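Local atomic coordinates of putative short-chain oxidoreductase (Thermus thermophilus, PDB entry 2YUT), a protein that binds NADP(+) and, as a member of the short-chain dehydrogenase/reductase family, probably uses it in an oxidoreductase reaction. Residues F103-A108 against E142-A147; E146-E151 against V157-V162. All coordinates share one frame; numbering follows the deposited sequence.

Contact 1: F103-A108 against E142-A147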
loop_
_atom_site.group_PDB
_atom_site.type_symbol
_atom_site.label_atom_id
_atom_site.label_comp_id
_atom_site.label_asym_id
_atom_site.label_seq_id
_atom_site.Cartn_x
_atom_site.Cartn_y
_atom_site.Cartn_z
ATOM N N PHE A 103 -9.536 -3.262 -8.995
ATOM C CA PHE A 103 -10.812 -3.303 -9.709
ATOM C C PHE A 103 -10.699 -4.152 -10.982
ATOM O O PHE A 103 -11.590 -4.937 -11.296
ATOM C CB PHE A 103 -11.295 -1.887 -10.057
ATOM C CG PHE A 103 -11.611 -1.035 -8.852
ATOM C CD1 PHE A 103 -11.958 -1.619 -7.635
ATOM C CD2 PHE A 103 -11.581 0.354 -8.942
ATOM C CE1 PHE A 103 -12.269 -0.830 -6.525
ATOM C CE2 PHE A 103 -11.891 1.152 -7.838
ATOM C CZ PHE A 103 -12.235 0.557 -6.627
ATOM N N VAL A 104 -9.598 -4.000 -11.707
ATOM C CA VAL A 104 -9.395 -4.776 -12.926
ATOM C C VAL A 104 -9.317 -6.274 -12.612
ATOM O O VAL A 104 -9.990 -7.083 -13.246
ATOM C CB VAL A 104 -8.094 -4.344 -13.655
ATOM C CG1 VAL A 104 -7.693 -5.394 -14.687
ATOM C CG2 VAL A 104 -8.312 -2.997 -14.339
ATOM N N LEU A 105 -8.507 -6.628 -11.619
ATOM C CA LEU A 105 -8.325 -8.021 -11.235
ATOM C C LEU A 105 -9.603 -8.675 -10.715
ATOM O O LEU A 105 -9.818 -9.872 -10.898
ATOM C CB LEU A 105 -7.220 -8.128 -10.179
ATOM C CG LEU A 105 -6.807 -9.541 -9.764
ATOM C CD1 LEU A 105 -6.377 -10.333 -11.000
ATOM C CD2 LEU A 105 -5.675 -9.469 -8.749
ATOM N N LYS A 106 -10.452 -7.891 -10.067
ATOM C CA LYS A 106 -11.691 -8.424 -9.527
ATOM C C LYS A 106 -12.723 -8.772 -10.595
ATOM O O LYS A 106 -13.396 -9.794 -10.499
ATOM C CB LYS A 106 -12.317 -7.422 -8.552
ATOM C CG LYS A 106 -13.698 -7.840 -8.042
ATOM C CD LYS A 106 -14.301 -6.782 -7.118
ATOM C CE LYS A 106 -15.665 -7.213 -6.592
ATOM N NZ LYS A 106 -16.320 -6.139 -5.797
ATOM N N HIS A 107 -12.847 -7.919 -11.607
ATOM C CA HIS A 107 -13.837 -8.127 -12.658
ATOM C C HIS A 107 -13.353 -8.793 -13.944
ATOM O O HIS A 107 -14.151 -9.100 -14.825
ATOM C CB HIS A 107 -14.479 -6.783 -12.992
ATOM C CG HIS A 107 -15.143 -6.139 -11.819
ATOM N ND1 HIS A 107 -16.356 -6.567 -11.325
ATOM C CD2 HIS A 107 -14.744 -5.127 -11.011
ATOM C CE1 HIS A 107 -16.677 -5.847 -10.264
ATOM N NE2 HIS A 107 -15.715 -4.968 -10.053
ATOM N N ALA A 108 -12.053 -9.028 -14.054
ATOM C CA ALA A 108 -11.517 -9.644 -15.262
ATOM C C ALA A 108 -11.997 -11.075 -15.511
ATOM O O ALA A 108 -12.164 -11.871 -14.584
ATOM C CB ALA A 108 -9.992 -9.614 -15.221
ATOM N N GLU A 142 2.286 -4.861 -4.637
ATOM C CA GLU A 142 3.016 -6.121 -4.572
ATOM C C GLU A 142 2.473 -7.034 -3.481
ATOM O O GLU A 142 2.393 -8.246 -3.667
ATOM C CB GLU A 142 4.514 -5.877 -4.340
ATOM C CG GLU A 142 5.182 -4.975 -5.373
ATOM C CD GLU A 142 6.704 -5.047 -5.313
ATOM O OE1 GLU A 142 7.250 -5.202 -4.203
ATOM O OE2 GLU A 142 7.356 -4.941 -6.372
ATOM N N ALA A 143 2.096 -6.451 -2.346
ATOM C CA ALA A 143 1.562 -7.237 -1.242
ATOM C C ALA A 143 0.205 -7.796 -1.639
ATOM O O ALA A 143 -0.107 -8.952 -1.361
ATOM C CB ALA A 143 1.434 -6.366 0.026
ATOM N N TYR A 144 -0.601 -6.968 -2.295
ATOM C CA TYR A 144 -1.929 -7.382 -2.728
ATOM C C TYR A 144 -1.848 -8.595 -3.659
ATOM O O TYR A 144 -2.577 -9.579 -3.493
ATOM C CB TYR A 144 -2.611 -6.233 -3.465
ATOM C CG TYR A 144 -4.086 -6.449 -3.706
ATOM C CD1 TYR A 144 -5.002 -6.363 -2.656
ATOM C CD2 TYR A 144 -4.572 -6.712 -4.986
ATOM C CE1 TYR A 144 -6.363 -6.531 -2.872
ATOM C CE2 TYR A 144 -5.936 -6.882 -5.215
ATOM C CZ TYR A 144 -6.824 -6.788 -4.152
ATOM O OH TYR A 144 -8.168 -6.951 -4.369
ATOM N N LEU A 145 -0.946 -8.517 -4.632
ATOM C CA LEU A 145 -0.772 -9.581 -5.614
ATOM C C LEU A 145 -0.231 -10.876 -5.023
ATOM O O LEU A 145 -0.670 -11.960 -5.398
ATOM C CB LEU A 145 0.150 -9.102 -6.742
ATOM C CG LEU A 145 -0.413 -7.938 -7.568
ATOM C CD1 LEU A 145 0.631 -7.455 -8.566
ATOM C CD2 LEU A 145 -1.675 -8.385 -8.291
ATOM N N GLU A 146 0.721 -10.768 -4.102
ATOM C CA GLU A 146 1.289 -11.959 -3.491
ATOM C C GLU A 146 0.197 -12.718 -2.753
ATOM O O GLU A 146 0.147 -13.945 -2.794
ATOM C CB GLU A 146 2.417 -11.584 -2.528
ATOM C CG GLU A 146 3.037 -12.774 -1.808
ATOM C CD GLU A 146 3.390 -13.912 -2.750
ATOM O OE1 GLU A 146 4.012 -13.646 -3.801
ATOM O OE2 GLU A 146 3.050 -15.074 -2.438
ATOM N N ALA A 147 -0.689 -11.974 -2.097
ATOM C CA ALA A 147 -1.786 -12.569 -1.345
ATOM C C ALA A 147 -2.808 -13.209 -2.276
ATOM O O ALA A 147 -3.337 -14.282 -1.991
ATOM C CB ALA A 147 -2.467 -11.503 -0.485
#
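Leu-105, near the C-terminal end of helix 89-107, points at helix 132-153 and touches both Tyr-144 and Leu-145 with a single methyl group. Its CG stands opposite the backbone N (chi1 -174°), and the second torsion turns CD2 away from CA, making this methyl the far end of an extended chain. CD2 comes to 4.2 Å from CD2 of Leu-145 and lies 4.4 Å from CE2 of Tyr-144. The two leucines meet at a slant, methyl against methyl. Leu-145 does not point straight at its partner: its CG sits beside the backbone N (chi1 -64°). The CD1 branch continues outward, while CD2, folded back nearer its own CA, turns to meet Leu-105.

The CB of Tyr-144 points toward the other helix, and its side chain extends into the space between the two helices. Leu-105 approaches the ring obliquely beside CE2, so this is apolar packing and not a stack. With 9.5 Å between the CA atoms of Leu-105 and Leu-145, the helices stand well apart here and are bridged by side-chain ends alone. The buried surface is correspondingly small, 83 Å², and no hydrogen bond crosses it, although all three touching residues are buried.

Neighbouring parts of the fold and the second subunit also pack here. Tyr-144 lies on Leu-98 and Ala-102, farther back on helix 89-107, and on Val-82 of the second subunit; Arg-83 of that subunit donates hydrogen bonds to the carbonyls of Leu-105 and Ala-108. This is the pairing of two neighbouring helices on one side of a Rossmann-type sheet, consistent with the long helix pair through which many short-chain dehydrogenases/reductases dimerise.

Contact 2: E146-E151 against V157-V162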
loop_
_atom_site.group_PDB
_atom_site.type_symbol
_atom_site.label_atom_id
_atom_site.label_comp_id
_atom_site.label_asym_id
_atom_site.label_seq_id
_atom_site.Cartn_x
_atom_site.Cartn_y
_atom_site.Cartn_z
ATOM N N GLU A 146 0.721 -10.768 -4.102
ATOM C CA GLU A 146 1.289 -11.959 -3.491
ATOM C C GLU A 146 0.197 -12.718 -2.753
ATOM O O GLU A 146 0.147 -13.945 -2.794
ATOM C CB GLU A 146 2.417 -11.584 -2.528
ATOM C CG GLU A 146 3.037 -12.774 -1.808
ATOM C CD GLU A 146 3.390 -13.912 -2.750
ATOM O OE1 GLU A 146 4.012 -13.646 -3.801
ATOM O OE2 GLU A 146 3.050 -15.074 -2.438
ATOM N N ALA A 147 -0.689 -11.974 -2.097
ATOM C CA ALA A 147 -1.786 -12.569 -1.345
ATOM C C ALA A 147 -2.808 -13.209 -2.276
ATOM O O ALA A 147 -3.337 -14.282 -1.991
ATOM C CB ALA A 147 -2.467 -11.503 -0.485
ATOM N N ALA A 148 -3.081 -12.535 -3.388
ATOM C CA ALA A 148 -4.049 -13.004 -4.372
ATOM C C ALA A 148 -3.510 -14.138 -5.237
ATOM O O ALA A 148 -4.271 -14.812 -5.927
ATOM C CB ALA A 148 -4.476 -11.839 -5.265
ATOM N N ARG A 149 -2.198 -14.342 -5.188
ATOM C CA ARG A 149 -1.534 -15.363 -5.993
ATOM C C ARG A 149 -2.192 -16.748 -6.004
ATOM O O ARG A 149 -2.509 -17.270 -7.074
ATOM C CB ARG A 149 -0.072 -15.480 -5.563
ATOM C CG ARG A 149 0.809 -16.211 -6.554
ATOM C CD ARG A 149 2.275 -16.125 -6.151
ATOM N NE ARG A 149 2.809 -14.767 -6.267
ATOM C CZ ARG A 149 2.970 -14.118 -7.417
ATOM N NH1 ARG A 149 2.638 -14.697 -8.563
ATOM N NH2 ARG A 149 3.471 -12.889 -7.424
ATOM N N LYS A 150 -2.408 -17.339 -4.831
ATOM C CA LYS A 150 -3.018 -18.668 -4.756
ATOM C C LYS A 150 -4.492 -18.675 -5.140
ATOM O O LYS A 150 -5.002 -19.678 -5.644
ATOM C CB LYS A 150 -2.844 -19.261 -3.354
ATOM C CG LYS A 150 -1.394 -19.511 -2.978
ATOM C CD LYS A 150 -1.249 -20.046 -1.563
ATOM C CE LYS A 150 -1.880 -21.417 -1.413
ATOM N NZ LYS A 150 -1.600 -21.995 -0.070
ATOM N N GLU A 151 -5.177 -17.561 -4.903
ATOM C CA GLU A 151 -6.586 -17.460 -5.262
ATOM C C GLU A 151 -6.733 -17.588 -6.776
ATOM O O GLU A 151 -7.569 -18.341 -7.269
ATOM C CB GLU A 151 -7.163 -16.113 -4.824
ATOM C CG GLU A 151 -7.344 -15.948 -3.329
ATOM C CD GLU A 151 -7.963 -14.608 -2.971
ATOM O OE1 GLU A 151 -9.021 -14.268 -3.546
ATOM O OE2 GLU A 151 -7.393 -13.899 -2.115
ATOM N N VAL A 157 -5.051 -19.189 -13.329
ATOM C CA VAL A 157 -4.476 -17.915 -13.749
ATOM C C VAL A 157 -3.169 -17.609 -13.027
ATOM O O VAL A 157 -3.083 -17.716 -11.800
ATOM C CB VAL A 157 -5.464 -16.764 -13.492
ATOM C CG1 VAL A 157 -4.863 -15.446 -13.952
ATOM C CG2 VAL A 157 -6.768 -17.037 -14.215
ATOM N N HIS A 158 -2.157 -17.216 -13.790
ATOM C CA HIS A 158 -0.858 -16.901 -13.217
ATOM C C HIS A 158 -0.613 -15.408 -13.122
ATOM O O HIS A 158 -0.609 -14.708 -14.136
ATOM C CB HIS A 158 0.261 -17.520 -14.048
ATOM C CG HIS A 158 0.094 -18.986 -14.286
ATOM N ND1 HIS A 158 -0.767 -19.489 -15.237
ATOM C CD2 HIS A 158 0.666 -20.058 -13.689
ATOM C CE1 HIS A 158 -0.716 -20.809 -15.217
ATOM N NE2 HIS A 158 0.145 -21.180 -14.286
ATOM N N LEU A 159 -0.404 -14.927 -11.900
ATOM C CA LEU A 159 -0.120 -13.517 -11.678
ATOM C C LEU A 159 1.387 -13.350 -11.761
ATOM O O LEU A 159 2.135 -14.115 -11.160
ATOM C CB LEU A 159 -0.605 -13.071 -10.296
ATOM C CG LEU A 159 -2.110 -13.105 -10.024
ATOM C CD1 LEU A 159 -2.376 -12.645 -8.587
ATOM C CD2 LEU A 159 -2.838 -12.207 -11.010
ATOM N N VAL A 160 1.828 -12.354 -12.520
ATOM C CA VAL A 160 3.250 -12.087 -12.683
ATOM C C VAL A 160 3.558 -10.669 -12.206
ATOM O O VAL A 160 2.945 -9.704 -12.665
ATOM C CB VAL A 160 3.669 -12.216 -14.167
ATOM C CG1 VAL A 160 5.158 -11.963 -14.317
ATOM C CG2 VAL A 160 3.300 -13.598 -14.690
ATOM N N LEU A 161 4.497 -10.550 -11.274
ATOM C CA LEU A 161 4.888 -9.247 -10.758
ATOM C C LEU A 161 6.196 -8.830 -11.423
ATOM O O LEU A 161 7.206 -9.526 -11.324
ATOM C CB LEU A 161 5.060 -9.303 -9.234
ATOM C CG LEU A 161 5.320 -7.999 -8.466
ATOM C CD1 LEU A 161 6.748 -7.542 -8.658
ATOM C CD2 LEU A 161 4.349 -6.931 -8.934
ATOM N N VAL A 162 6.174 -7.693 -12.106
ATOM C CA VAL A 162 7.364 -7.206 -12.789
ATOM C C VAL A 162 8.022 -6.021 -12.085
ATOM O O VAL A 162 7.352 -5.064 -11.694
ATOM C CB VAL A 162 7.039 -6.765 -14.240
ATOM C CG1 VAL A 162 8.297 -6.222 -14.908
ATOM C CG2 VAL A 162 6.454 -7.932 -15.034
HETATM O O HOH W 1 -1.501 -16.800 -9.705
#
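Arg-149 reaches from helix 146-151 to the backbone of strand 158-162, where its NH1 donates to the carbonyl O of Leu-159 over 2.7 Å. The side chain is extended through its first two torsions and then bends at the third (chi3 -68°); with the turn at chi4 this brings the guanidinium to the strand. The bond is angled (N-H...O 142°): Leu-159 O lies near the guanidinium plane, but NH1 stands above the carbonyl plane. On another edge of the same group, NE forms a salt bridge with Glu-146 OE1 at 3.0 Å, approaching from above the carboxylate plane. These two bonds fix how the guanidinium is turned, and NH2 is left beside Leu-161 CB.

From the strand side Leu-159 packs against the helix. Its CG lies beside the backbone N (chi1 -65°), and CD1, at the end of the extended branch, is 3.8 Å from Ala-148 C and 4.0 Å from Ala-148 CB. One water joins the backbones, donating to Arg-149 O and Val-157 O and accepting from Leu-159 N.

Helix and following strand run nearly antiparallel, as in the beta-alpha-beta crossover from strand 114-119 to strand 158-162. His-158 and Val-160 bond to strand 114-119, whereas Leu-159 N and O face the other way, where the water and Arg-149 meet them. The guanidinium is probably held between a carboxylate that offsets its charge and a neutral carbonyl that it would polarise.

Contacts 1 and 2 lie with their centres about 8 Å apart and share Glu-146 and Ala-147 on helix 132-153. Along the chain, helix 89-107 comes first, then strand 114-119, helix 132-153 and strand 158-162, the outermost strand at one side of the parallel sheet. Helix 132-153 therefore packs against a neighbouring helix in contact 1 and against the following strand in contact 2. Leucines join the two: Leu-105 CD1 lies 4.0 Å from Leu-159 CD2, and Leu-145 CD1 3.8 Å from Leu-161 CD2. Both contacts also touch the second subunit, so the helix that carries the NADP(+)-binding Lys-138 connects the sheet with the dimer interface.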